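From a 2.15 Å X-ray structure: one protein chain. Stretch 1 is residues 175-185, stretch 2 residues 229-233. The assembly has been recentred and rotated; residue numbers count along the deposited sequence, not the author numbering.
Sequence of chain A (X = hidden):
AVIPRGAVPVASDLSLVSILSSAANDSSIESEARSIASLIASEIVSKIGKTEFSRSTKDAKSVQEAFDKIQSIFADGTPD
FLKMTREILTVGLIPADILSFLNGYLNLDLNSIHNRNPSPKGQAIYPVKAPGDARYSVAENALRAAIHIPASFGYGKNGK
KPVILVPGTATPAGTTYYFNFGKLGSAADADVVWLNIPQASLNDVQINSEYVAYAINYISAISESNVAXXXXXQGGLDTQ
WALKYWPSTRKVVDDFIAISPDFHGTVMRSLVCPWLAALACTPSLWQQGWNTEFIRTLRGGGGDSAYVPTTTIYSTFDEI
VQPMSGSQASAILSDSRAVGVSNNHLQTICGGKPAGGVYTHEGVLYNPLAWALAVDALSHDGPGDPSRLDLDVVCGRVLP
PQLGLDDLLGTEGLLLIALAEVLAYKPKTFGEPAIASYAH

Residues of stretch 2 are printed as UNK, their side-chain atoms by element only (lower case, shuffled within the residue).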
# COMPACT_ATOMS: atom_id res chain seq x y z
N THR A 175 0.60 -10.56 2.67
CA THR A 175 0.38 -11.02 1.31
C THR A 175 0.86 -9.99 0.29
O THR A 175 1.54 -10.38 -0.67
CB THR A 175 -1.07 -11.49 1.08
OG1 THR A 175 -1.32 -12.58 1.97
CG2 THR A 175 -1.30 -11.97 -0.34
N THR A 176 0.53 -8.70 0.49
CA THR A 176 0.93 -7.58 -0.37
C THR A 176 2.42 -7.58 -0.70
O THR A 176 2.80 -7.58 -1.87
CB THR A 176 0.53 -6.24 0.26
OG1 THR A 176 -0.88 -6.20 0.35
CG2 THR A 176 1.06 -5.01 -0.52
N TYR A 177 3.24 -7.61 0.35
CA TYR A 177 4.69 -7.50 0.21
C TYR A 177 5.40 -8.82 -0.08
O TYR A 177 6.55 -8.78 -0.51
CB TYR A 177 5.26 -6.80 1.43
CG TYR A 177 4.88 -5.33 1.42
CD1 TYR A 177 5.38 -4.47 0.46
CD2 TYR A 177 3.97 -4.82 2.35
CE1 TYR A 177 5.01 -3.13 0.42
CE2 TYR A 177 3.60 -3.48 2.33
CZ TYR A 177 4.14 -2.63 1.37
OH TYR A 177 3.83 -1.30 1.35
N TYR A 178 4.72 -9.96 0.07
CA TYR A 178 5.26 -11.28 -0.24
C TYR A 178 5.74 -11.30 -1.71
O TYR A 178 6.80 -11.85 -2.00
CB TYR A 178 4.19 -12.36 0.02
CG TYR A 178 4.60 -13.77 -0.32
CD1 TYR A 178 5.21 -14.59 0.62
CD2 TYR A 178 4.33 -14.31 -1.58
CE1 TYR A 178 5.58 -15.90 0.31
CE2 TYR A 178 4.69 -15.62 -1.90
CZ TYR A 178 5.33 -16.41 -0.95
OH TYR A 178 5.68 -17.70 -1.26
N PHE A 179 4.96 -10.67 -2.61
CA PHE A 179 5.22 -10.62 -4.04
C PHE A 179 6.01 -9.39 -4.52
O PHE A 179 6.10 -9.16 -5.73
CB PHE A 179 3.89 -10.73 -4.81
CG PHE A 179 3.15 -12.03 -4.62
CD1 PHE A 179 3.63 -13.21 -5.21
CD2 PHE A 179 1.96 -12.08 -3.91
CE1 PHE A 179 2.94 -14.41 -5.06
CE2 PHE A 179 1.26 -13.28 -3.78
CZ PHE A 179 1.75 -14.44 -4.36
N ASN A 180 6.60 -8.61 -3.60
CA ASN A 180 7.37 -7.45 -4.02
C ASN A 180 8.38 -6.98 -2.97
O ASN A 180 9.37 -7.67 -2.74
CB ASN A 180 6.48 -6.29 -4.53
CG ASN A 180 5.25 -6.06 -3.70
OD1 ASN A 180 5.30 -5.41 -2.67
ND2 ASN A 180 4.12 -6.58 -4.15
N PHE A 181 8.15 -5.81 -2.33
CA PHE A 181 9.08 -5.17 -1.40
C PHE A 181 9.38 -5.96 -0.12
O PHE A 181 10.28 -5.56 0.63
CB PHE A 181 8.66 -3.73 -1.09
CG PHE A 181 9.01 -2.77 -2.22
CD1 PHE A 181 10.34 -2.46 -2.50
CD2 PHE A 181 8.01 -2.20 -3.00
CE1 PHE A 181 10.66 -1.58 -3.53
CE2 PHE A 181 8.34 -1.31 -4.03
CZ PHE A 181 9.66 -1.00 -4.29
N GLY A 182 8.74 -7.11 0.09
CA GLY A 182 9.10 -8.00 1.19
C GLY A 182 10.50 -8.54 0.93
O GLY A 182 11.18 -8.99 1.85
N LYS A 183 10.96 -8.43 -0.36
CA LYS A 183 12.27 -8.84 -0.87
C LYS A 183 13.26 -7.65 -1.00
O LYS A 183 14.31 -7.81 -1.64
CB LYS A 183 12.13 -9.54 -2.23
CG LYS A 183 11.40 -10.88 -2.21
CD LYS A 183 11.26 -11.42 -3.62
CE LYS A 183 10.53 -12.74 -3.68
NZ LYS A 183 9.05 -12.55 -3.68
N LEU A 184 12.96 -6.48 -0.39
CA LEU A 184 13.82 -5.28 -0.44
C LEU A 184 15.24 -5.53 0.10
O LEU A 184 16.20 -4.95 -0.41
CB LEU A 184 13.14 -4.09 0.27
CG LEU A 184 13.88 -2.74 0.33
CD1 LEU A 184 14.08 -2.14 -1.07
CD2 LEU A 184 13.17 -1.77 1.25
N GLY A 185 15.36 -6.43 1.08
CA GLY A 185 16.63 -6.84 1.68
C GLY A 185 17.60 -7.46 0.68
O GLY A 185 18.80 -7.49 0.93
N UNK A 229 10.51 3.81 6.21
CA UNK A 229 9.14 3.35 6.02
C UNK A 229 8.92 3.24 4.51
O UNK A 229 9.24 4.18 3.78
c UNK A 229 6.68 3.88 6.33
c UNK A 229 8.28 4.42 8.19
c UNK A 229 8.10 4.31 6.67
N UNK A 230 8.37 2.11 4.06
CA UNK A 230 7.98 1.95 2.66
C UNK A 230 6.49 1.66 2.70
O UNK A 230 6.06 0.71 3.35
c UNK A 230 8.76 0.86 1.92
c UNK A 230 9.86 0.41 -0.29
c UNK A 230 8.59 0.86 0.39
c UNK A 230 7.43 -0.04 -0.04
N UNK A 231 5.70 2.52 2.06
CA UNK A 231 4.26 2.38 2.07
C UNK A 231 3.68 2.18 0.67
O UNK A 231 4.33 2.50 -0.32
c UNK A 231 3.62 3.59 2.74
o UNK A 231 3.60 4.73 1.89
N UNK A 232 2.46 1.64 0.61
CA UNK A 232 1.71 1.45 -0.62
C UNK A 232 0.31 2.03 -0.43
O UNK A 232 -0.28 1.83 0.62
c UNK A 232 -1.99 -1.60 -4.21
n UNK A 232 -0.00 -0.06 -4.39
c UNK A 232 -0.86 -0.92 -3.74
c UNK A 232 -0.39 -1.06 -2.41
c UNK A 232 -2.64 -2.43 -3.33
c UNK A 232 -2.21 -2.58 -2.00
c UNK A 232 0.79 -0.24 -2.29
c UNK A 232 0.98 0.34 -3.51
c UNK A 232 -1.08 -1.91 -1.53
c UNK A 232 1.62 -0.03 -1.05
N UNK A 233 -0.20 2.75 -1.45
CA UNK A 233 -1.56 3.28 -1.50
C UNK A 233 -1.88 4.12 -0.25
O UNK A 233 -1.11 5.03 0.07
c UNK A 233 -2.54 2.11 -1.66
o UNK A 233 -3.88 2.52 -1.86

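Position 229 carries three side-chain carbons, one of them bonded to the other two, so the side chain forks at its first atom. It lies in the strand, and its side chain is out of reach of stretch 1. A short apolar group with two carbons on CB is Val229. It is buried but takes no part in this contact.

Position 230 has four carbons, no heteroatom, and a fork at the second. Its CA-to-CB bond points toward stretch 1, and its side chain meets three residues there. One terminal carbon sits over a face of the Phe181 ring, 3.7 Å from CD1 of Phe181, and is also 4.3 Å from CD2 of Leu184; the other terminal carbon lies 4.0 Å from CE1 of Tyr177. The fork one atom beyond CB makes this Leu230. The methyl over the ring is CD1, 3.8 Å from the centroid of the Phe181 ring and 16° off its normal, a CH-pi contact; the one beside Tyr177 is CD2. Both methyls pack on Phe181, for CD2 of Leu230 is also 3.7 Å from CD2 of Phe181. With chi1 at -168° (t) and chi2 at 146°, between wells, the fork does not rest in a standard rotamer.

Position 231 shows one carbon and then one oxygen. Its CA-to-CB bond points away from stretch 1, as the alternation of a strand would have it after 230. The small hydroxyl-bearing side chain is Ser231. Only its backbone comes close, its C lying 3.5 Å from OH of Tyr177.

Position 232 holds one carbon followed by fused five- and six-membered rings of eight carbons and one nitrogen. CA-to-CB again points toward stretch 1. A carbon of the six-membered ring lies 3.9 Å from CG2 of Thr176, while CB is 3.5 Å from OH of Tyr177. Such an indole is found in one standard residue, Trp232, and the ring carbon near the methyl is CE3. The ring nitrogen NE1 is hydrogen-bonded elsewhere in the structure.

Position 233 has one carbon and one oxygen, and its side chain is out of contact with stretch 1. This is Ser233, just past the strand, with its OG hydrogen-bonded elsewhere.

The contact is small, 276 Å² over both sides, mostly side-chain packing, and no hydrogen bond crosses it. Strand alternation sends Leu230 and Trp232 toward stretch 1, and Tyr177 reaches between them: its CB leaves sideways, but the ring brings OH close to the strand backbone. That OH comes within 3.3 Å of Trp232 N, yet the angle is poor for a hydrogen bond, and the hydroxyl is satisfied elsewhere. Stretch 1 is braced by its own backbone bonds, Gly182 N to Tyr177 O (2.8 Å) and, within the 3-10 segment, Leu184 N to Phe181 O (3.0 Å). For a designer, the rule is economical: two inward strand residues, two apart, meet the helix residues Thr176 and Tyr177 and the 3-10 segment further on, and van der Waals packing, with one CH-pi contact, joins them.

Stretch 2, residues 229-233: VLSWS
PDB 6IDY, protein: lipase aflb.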